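Local coordinates for protein Non-reducing end alpha-L-arabinofuranosidase BoGH43B (Bacteroides ovatus, PDB 5JOZ) that hydrolyses terminal non-reducing alpha-L-arabinofuranosides from xyloglucan side branches, a step in xyloglucan breakdown by this gut bacterium, at residues A[149-154]-A[209-214]; A[359-364]-A[481-486]. All coordinates share one frame; numbering follows the deposited sequence.

Contact 1 of 2, residues A[149-154]-A[209-214]; sequences LGVMDP and SPWGPY
Residues 149-152 are the extended end of a beta strand, and beside them residues 209-212 fold back in a type I beta turn, the nearest CA atoms being those of Leu149 and Trp211, 7.4 Å apart, with no hydrogen bond across. The contact is mostly apolar, carried by the side chains of Leu149, Val151, Pro210 and Trp211. Leu149, with CG anti to its backbone N (chi1 -167°), lays CD2 over one face of the Trp211 indole, a CH-pi contact 4.2 Å from the centroid of the six-membered ring and 25° off its normal. Leu149 CD2 also packs against Pro210 CB at 3.9 Å, so this methyl is shared by two consecutive residues of the turn. The far rim of the indole reaches the strand backbone: Leu149 O lies in the ring plane, 3.8 Å from Trp211 CZ3. Val151 CG2 also meets the edge, 4.0 Å from Trp211 CH2.

In the five-bladed beta-propeller of family 43, this joins neighbouring blades: strand 146-152 is the third strand of one, and the turn links the third and fourth strands of the next. Arg164, on the strand beside Leu149, makes a cation-pi contact with Trp211, and Phe180, on the first strand of the blade that carries the turn, touches both Leu149 and Pro210.

The turn is held in shape from within. Ser209 OG accepts from Trp211 N at 3.1 Å, an ST turn, and Gly212 N, in a residue whose backbone angles call for glycine, closes the turn on Ser209 O. Tyr214 OH donates to Pro210 O at 2.5 Å, from 34° above the carbonyl plane, and that oxygen also lies 3.4 Å from Leu149 CD2.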
loop_
_atom_site.group_PDB
_atom_site.type_symbol
_atom_site.label_atom_id
_atom_site.label_comp_id
_atom_site.label_asym_id
_atom_site.label_seq_id
_atom_site.Cartn_x
_atom_site.Cartn_y
_atom_site.Cartn_z
ATOM N N LEU A 149 -11.555 9.065 22.881
ATOM C CA LEU A 149 -12.844 8.666 22.334
ATOM C C LEU A 149 -13.760 9.889 22.237
ATOM O O LEU A 149 -13.701 10.781 23.082
ATOM C CB LEU A 149 -13.489 7.604 23.219
ATOM C CG LEU A 149 -14.691 6.868 22.620
ATOM C CD1 LEU A 149 -14.301 5.994 21.424
ATOM C CD2 LEU A 149 -15.350 6.025 23.704
ATOM N N GLY A 150 -14.603 9.902 21.206
ATOM C CA GLY A 150 -15.602 10.950 20.972
ATOM C C GLY A 150 -16.753 10.390 20.141
ATOM O O GLY A 150 -16.705 9.236 19.697
ATOM N N VAL A 151 -17.798 11.192 19.953
ATOM C CA VAL A 151 -18.953 10.801 19.142
ATOM C C VAL A 151 -19.124 11.862 18.078
ATOM O O VAL A 151 -18.843 13.035 18.309
ATOM C CB VAL A 151 -20.236 10.630 19.986
ATOM C CG1 VAL A 151 -21.390 10.087 19.140
ATOM C CG2 VAL A 151 -19.960 9.687 21.152
ATOM N N MET A 152 -19.581 11.428 16.914
ATOM C CA MET A 152 -19.493 12.198 15.693
ATOM C C MET A 152 -20.822 12.087 14.949
ATOM O O MET A 152 -21.461 11.031 14.960
ATOM C CB MET A 152 -18.334 11.630 14.862
ATOM C CG MET A 152 -17.731 12.549 13.813
ATOM S SD MET A 152 -16.297 11.782 13.017
ATOM C CE MET A 152 -14.947 12.670 13.785
ATOM N N ASP A 153 -21.246 13.190 14.342
ATOM C CA ASP A 153 -22.429 13.219 13.484
ATOM C C ASP A 153 -22.018 12.701 12.103
ATOM O O ASP A 153 -21.137 13.294 11.473
ATOM C CB ASP A 153 -22.976 14.651 13.378
ATOM C CG ASP A 153 -24.083 14.798 12.339
ATOM O OD1 ASP A 153 -25.131 14.125 12.437
ATOM O OD2 ASP A 153 -23.902 15.611 11.422
ATOM N N PRO A 154 -22.644 11.600 11.629
ATOM C CA PRO A 154 -22.311 11.048 10.300
ATOM C C PRO A 154 -22.388 12.036 9.129
ATOM O O PRO A 154 -21.566 11.968 8.222
ATOM C CB PRO A 154 -23.352 9.936 10.107
ATOM C CG PRO A 154 -23.747 9.530 11.483
ATOM C CD PRO A 154 -23.639 10.761 12.333
ATOM N N SER A 209 -18.009 0.254 30.296
ATOM C CA SER A 209 -18.429 1.511 29.681
ATOM C C SER A 209 -17.461 1.978 28.573
ATOM O O SER A 209 -16.254 1.787 28.696
ATOM C CB SER A 209 -18.539 2.589 30.769
ATOM O OG SER A 209 -18.466 3.894 30.223
ATOM N N PRO A 210 -17.984 2.640 27.515
ATOM C CA PRO A 210 -17.098 3.209 26.491
ATOM C C PRO A 210 -16.026 4.137 27.050
ATOM O O PRO A 210 -14.887 4.143 26.556
ATOM C CB PRO A 210 -18.048 4.038 25.607
ATOM C CG PRO A 210 -19.425 3.587 25.924
ATOM C CD PRO A 210 -19.387 3.067 27.330
ATOM N N TRP A 211 -16.395 4.897 28.084
ATOM C CA TRP A 211 -15.562 5.973 28.612
ATOM C C TRP A 211 -14.565 5.498 29.656
ATOM O O TRP A 211 -13.848 6.319 30.229
ATOM C CB TRP A 211 -16.445 7.117 29.168
ATOM C CG TRP A 211 -17.568 7.479 28.218
ATOM C CD1 TRP A 211 -18.888 7.127 28.333
ATOM C CD2 TRP A 211 -17.452 8.192 26.985
ATOM N NE1 TRP A 211 -19.600 7.596 27.254
ATOM C CE2 TRP A 211 -18.746 8.252 26.411
ATOM C CE3 TRP A 211 -16.380 8.787 26.302
ATOM C CZ2 TRP A 211 -19.000 8.897 25.198
ATOM C CZ3 TRP A 211 -16.630 9.431 25.094
ATOM C CH2 TRP A 211 -17.933 9.483 24.556
ATOM N N GLY A 212 -14.512 4.191 29.909
ATOM C CA GLY A 212 -13.522 3.616 30.821
ATOM C C GLY A 212 -14.015 3.502 32.257
ATOM O O GLY A 212 -15.182 3.780 32.523
ATOM N N PRO A 213 -13.151 3.099 33.195
ATOM C CA PRO A 213 -11.752 2.770 32.949
ATOM C C PRO A 213 -11.568 1.380 32.322
ATOM O O PRO A 213 -12.376 0.473 32.553
ATOM C CB PRO A 213 -11.150 2.815 34.354
ATOM C CG PRO A 213 -12.259 2.332 35.230
ATOM C CD PRO A 213 -13.558 2.723 34.563
ATOM N N TYR A 214 -10.508 1.240 31.529
ATOM C CA TYR A 214 -10.204 -0.004 30.826
ATOM C C TYR A 214 -9.151 -0.775 31.584
ATOM O O TYR A 214 -8.242 -0.179 32.170
ATOM C CB TYR A 214 -9.708 0.271 29.402
ATOM C CG TYR A 214 -10.797 0.722 28.456
ATOM C CD1 TYR A 214 -11.306 2.023 28.517
ATOM C CD2 TYR A 214 -11.329 -0.147 27.508
ATOM C CE1 TYR A 214 -12.308 2.447 27.662
ATOM C CE2 TYR A 214 -12.337 0.262 26.645
ATOM C CZ TYR A 214 -12.819 1.559 26.719
ATOM O OH TYR A 214 -13.802 1.973 25.861
#

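Contact 2 of 2, residues A[359-364]-A[481-486]; sequences SFIGRR and IGMYAS
Met483 O is gripped twice by the opposing strand: Ile361 N donates a nearly straight hydrogen bond of 2.9 Å (168° at the hydrogen) in the carbonyl plane, and Phe360 CA adds a CA-H...O contact at 3.3 Å. Met483 N returns a more bent bond to Ile361 O, and Arg363 and Ile481 form a second reciprocal pair. At the other end, Ala485 N donates to Ser359 O, and a water bridges Ser359 N and Ala485 O.

These antiparallel strands belong to one sheet of the concanavalin A-like sandwich. Ile361 and Met483 point to its interior, reaching Leu343 and Leu345 of the other sheet; Met483, bent at chi3 (-72°), brings CE 4.2 Å from Ile361 CB.

On the reverse face, Phe360 CG stands anti to the backbone N, and the ring runs along the strands until CE2 lies 4.0 Å from Gly482 CA. Gly362 CA and Gly482 CA are just 3.4 Å apart, and a CB on either would strike Phe360 CZ. Phe360 CB lies at the edge of the Tyr484 ring, 4.1 Å from CD1, and the Phe360 side chain also touches Ile326. An alanine at Phe360 would remove the ring and probably loosen the packing beside Gly482 and Ile326.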
loop_
_atom_site.group_PDB
_atom_site.type_symbol
_atom_site.label_atom_id
_atom_site.label_comp_id
_atom_site.label_asym_id
_atom_site.label_seq_id
_atom_site.Cartn_x
_atom_site.Cartn_y
_atom_site.Cartn_z
ATOM N N SER A 359 6.187 12.010 -14.563
ATOM C CA SER A 359 5.523 11.091 -15.486
ATOM C C SER A 359 5.950 9.622 -15.209
ATOM O O SER A 359 6.794 9.037 -15.897
ATOM C CB SER A 359 5.796 11.502 -16.937
ATOM O OG SER A 359 5.538 12.890 -17.129
ATOM N N PHE A 360 5.346 9.061 -14.172
ATOM C CA PHE A 360 5.636 7.722 -13.683
ATOM C C PHE A 360 4.299 7.028 -13.499
ATOM O O PHE A 360 3.361 7.629 -12.972
ATOM C CB PHE A 360 6.378 7.795 -12.340
ATOM C CG PHE A 360 6.536 6.460 -11.646
ATOM C CD1 PHE A 360 5.523 5.950 -10.832
ATOM C CD2 PHE A 360 7.706 5.733 -11.781
ATOM C CE1 PHE A 360 5.671 4.740 -10.193
ATOM C CE2 PHE A 360 7.865 4.516 -11.145
ATOM C CZ PHE A 360 6.845 4.019 -10.351
ATOM N N ILE A 361 4.214 5.784 -13.956
ATOM C CA ILE A 361 3.038 4.942 -13.754
ATOM C C ILE A 361 3.550 3.547 -13.417
ATOM O O ILE A 361 4.233 2.902 -14.226
ATOM C CB ILE A 361 2.121 4.894 -14.997
ATOM C CG1 ILE A 361 1.770 6.331 -15.443
ATOM C CG2 ILE A 361 0.847 4.089 -14.703
ATOM C CD1 ILE A 361 0.723 6.453 -16.536
ATOM N N GLY A 362 3.239 3.087 -12.214
ATOM C CA GLY A 362 3.799 1.833 -11.741
ATOM C C GLY A 362 2.856 0.997 -10.925
ATOM O O GLY A 362 1.701 1.365 -10.696
ATOM N N ARG A 363 3.371 -0.144 -10.487
ATOM C CA ARG A 363 2.616 -1.012 -9.630
ATOM C C ARG A 363 3.489 -1.685 -8.598
ATOM O O ARG A 363 4.694 -1.863 -8.799
ATOM C CB ARG A 363 1.832 -2.020 -10.464
ATOM C CG ARG A 363 2.631 -3.171 -11.038
ATOM C CD ARG A 363 1.704 -4.310 -11.413
ATOM N NE ARG A 363 1.157 -4.163 -12.748
ATOM C CZ ARG A 363 0.286 -4.999 -13.296
ATOM N NH1 ARG A 363 -0.169 -6.051 -12.624
ATOM N NH2 ARG A 363 -0.141 -4.774 -14.529
ATOM N N ARG A 364 2.839 -2.073 -7.506
ATOM C CA ARG A 364 3.474 -2.733 -6.381
ATOM C C ARG A 364 4.197 -4.014 -6.807
ATOM O O ARG A 364 3.633 -4.829 -7.540
ATOM C CB ARG A 364 2.416 -3.111 -5.345
ATOM C CG ARG A 364 1.744 -1.944 -4.637
ATOM C CD ARG A 364 0.377 -2.351 -4.124
ATOM N NE ARG A 364 -0.317 -1.264 -3.423
ATOM C CZ ARG A 364 -0.890 -0.198 -3.995
ATOM N NH1 ARG A 364 -0.871 -0.014 -5.320
ATOM N NH2 ARG A 364 -1.498 0.711 -3.220
ATOM N N ILE A 481 7.378 -1.017 -9.348
ATOM C CA ILE A 481 8.033 -1.117 -10.651
ATOM C C ILE A 481 7.102 -0.412 -11.618
ATOM O O ILE A 481 5.902 -0.677 -11.615
ATOM C CB ILE A 481 8.314 -2.581 -11.029
ATOM C CG1 ILE A 481 9.241 -3.180 -9.957
ATOM C CG2 ILE A 481 8.936 -2.686 -12.419
ATOM C CD1 ILE A 481 9.841 -4.526 -10.276
ATOM N N GLY A 482 7.646 0.514 -12.411
ATOM C CA GLY A 482 6.823 1.344 -13.273
ATOM C C GLY A 482 7.467 1.924 -14.515
ATOM O O GLY A 482 8.686 2.023 -14.621
ATOM N N MET A 483 6.602 2.328 -15.438
ATOM C CA MET A 483 6.981 3.054 -16.653
ATOM C C MET A 483 7.295 4.492 -16.265
ATOM O O MET A 483 6.684 5.039 -15.343
ATOM C CB MET A 483 5.844 3.014 -17.677
ATOM C CG MET A 483 5.511 1.603 -18.130
ATOM S SD MET A 483 3.943 1.422 -18.981
ATOM C CE MET A 483 2.796 1.623 -17.621
ATOM N N TYR A 484 8.245 5.090 -16.966
ATOM C CA TYR A 484 8.785 6.393 -16.582
ATOM C C TYR A 484 9.295 7.161 -17.796
ATOM O O TYR A 484 9.870 6.566 -18.705
ATOM C CB TYR A 484 9.925 6.190 -15.585
ATOM C CG TYR A 484 10.588 7.452 -15.096
ATOM C CD1 TYR A 484 9.890 8.357 -14.306
ATOM C CD2 TYR A 484 11.933 7.733 -15.393
ATOM C CE1 TYR A 484 10.497 9.507 -13.822
ATOM C CE2 TYR A 484 12.552 8.886 -14.914
ATOM C CZ TYR A 484 11.824 9.770 -14.130
ATOM O OH TYR A 484 12.390 10.926 -13.646
ATOM N N ALA A 485 9.071 8.477 -17.783
ATOM C CA ALA A 485 9.655 9.411 -18.731
ATOM C C ALA A 485 10.009 10.740 -18.037
ATOM O O ALA A 485 9.233 11.254 -17.250
ATOM C CB ALA A 485 8.677 9.663 -19.865
ATOM N N SER A 486 11.171 11.301 -18.350
ATOM C CA SER A 486 11.557 12.614 -17.837
ATOM C C SER A 486 12.602 13.274 -18.736
ATOM O O SER A 486 13.509 12.606 -19.238
ATOM C CB SER A 486 12.105 12.482 -16.412
ATOM O OG SER A 486 12.606 13.716 -15.920
HETATM O O HOH W 1 8.385 13.534 -16.142
#

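Followed from the N terminus, the chain builds the propeller first, and contact 1 closes a loop of 54 residues that holds the last strand of one blade and the first three of the next, among them Glu176, the inferred proton donor. The chain then completes the propeller and enters the C-terminal sandwich, where contact 2 closes a longer excursion of 116 residues, joining strand 359-364 to strand 480-486 after most of both sheets has been laid down. The two loops are in series, neither nested nor crossed. Their centres lie 44 Å apart on opposite sides of the chain's centre: contact 1 lies between propeller blades, contact 2 adds an edge strand to one sheet of the sandwich.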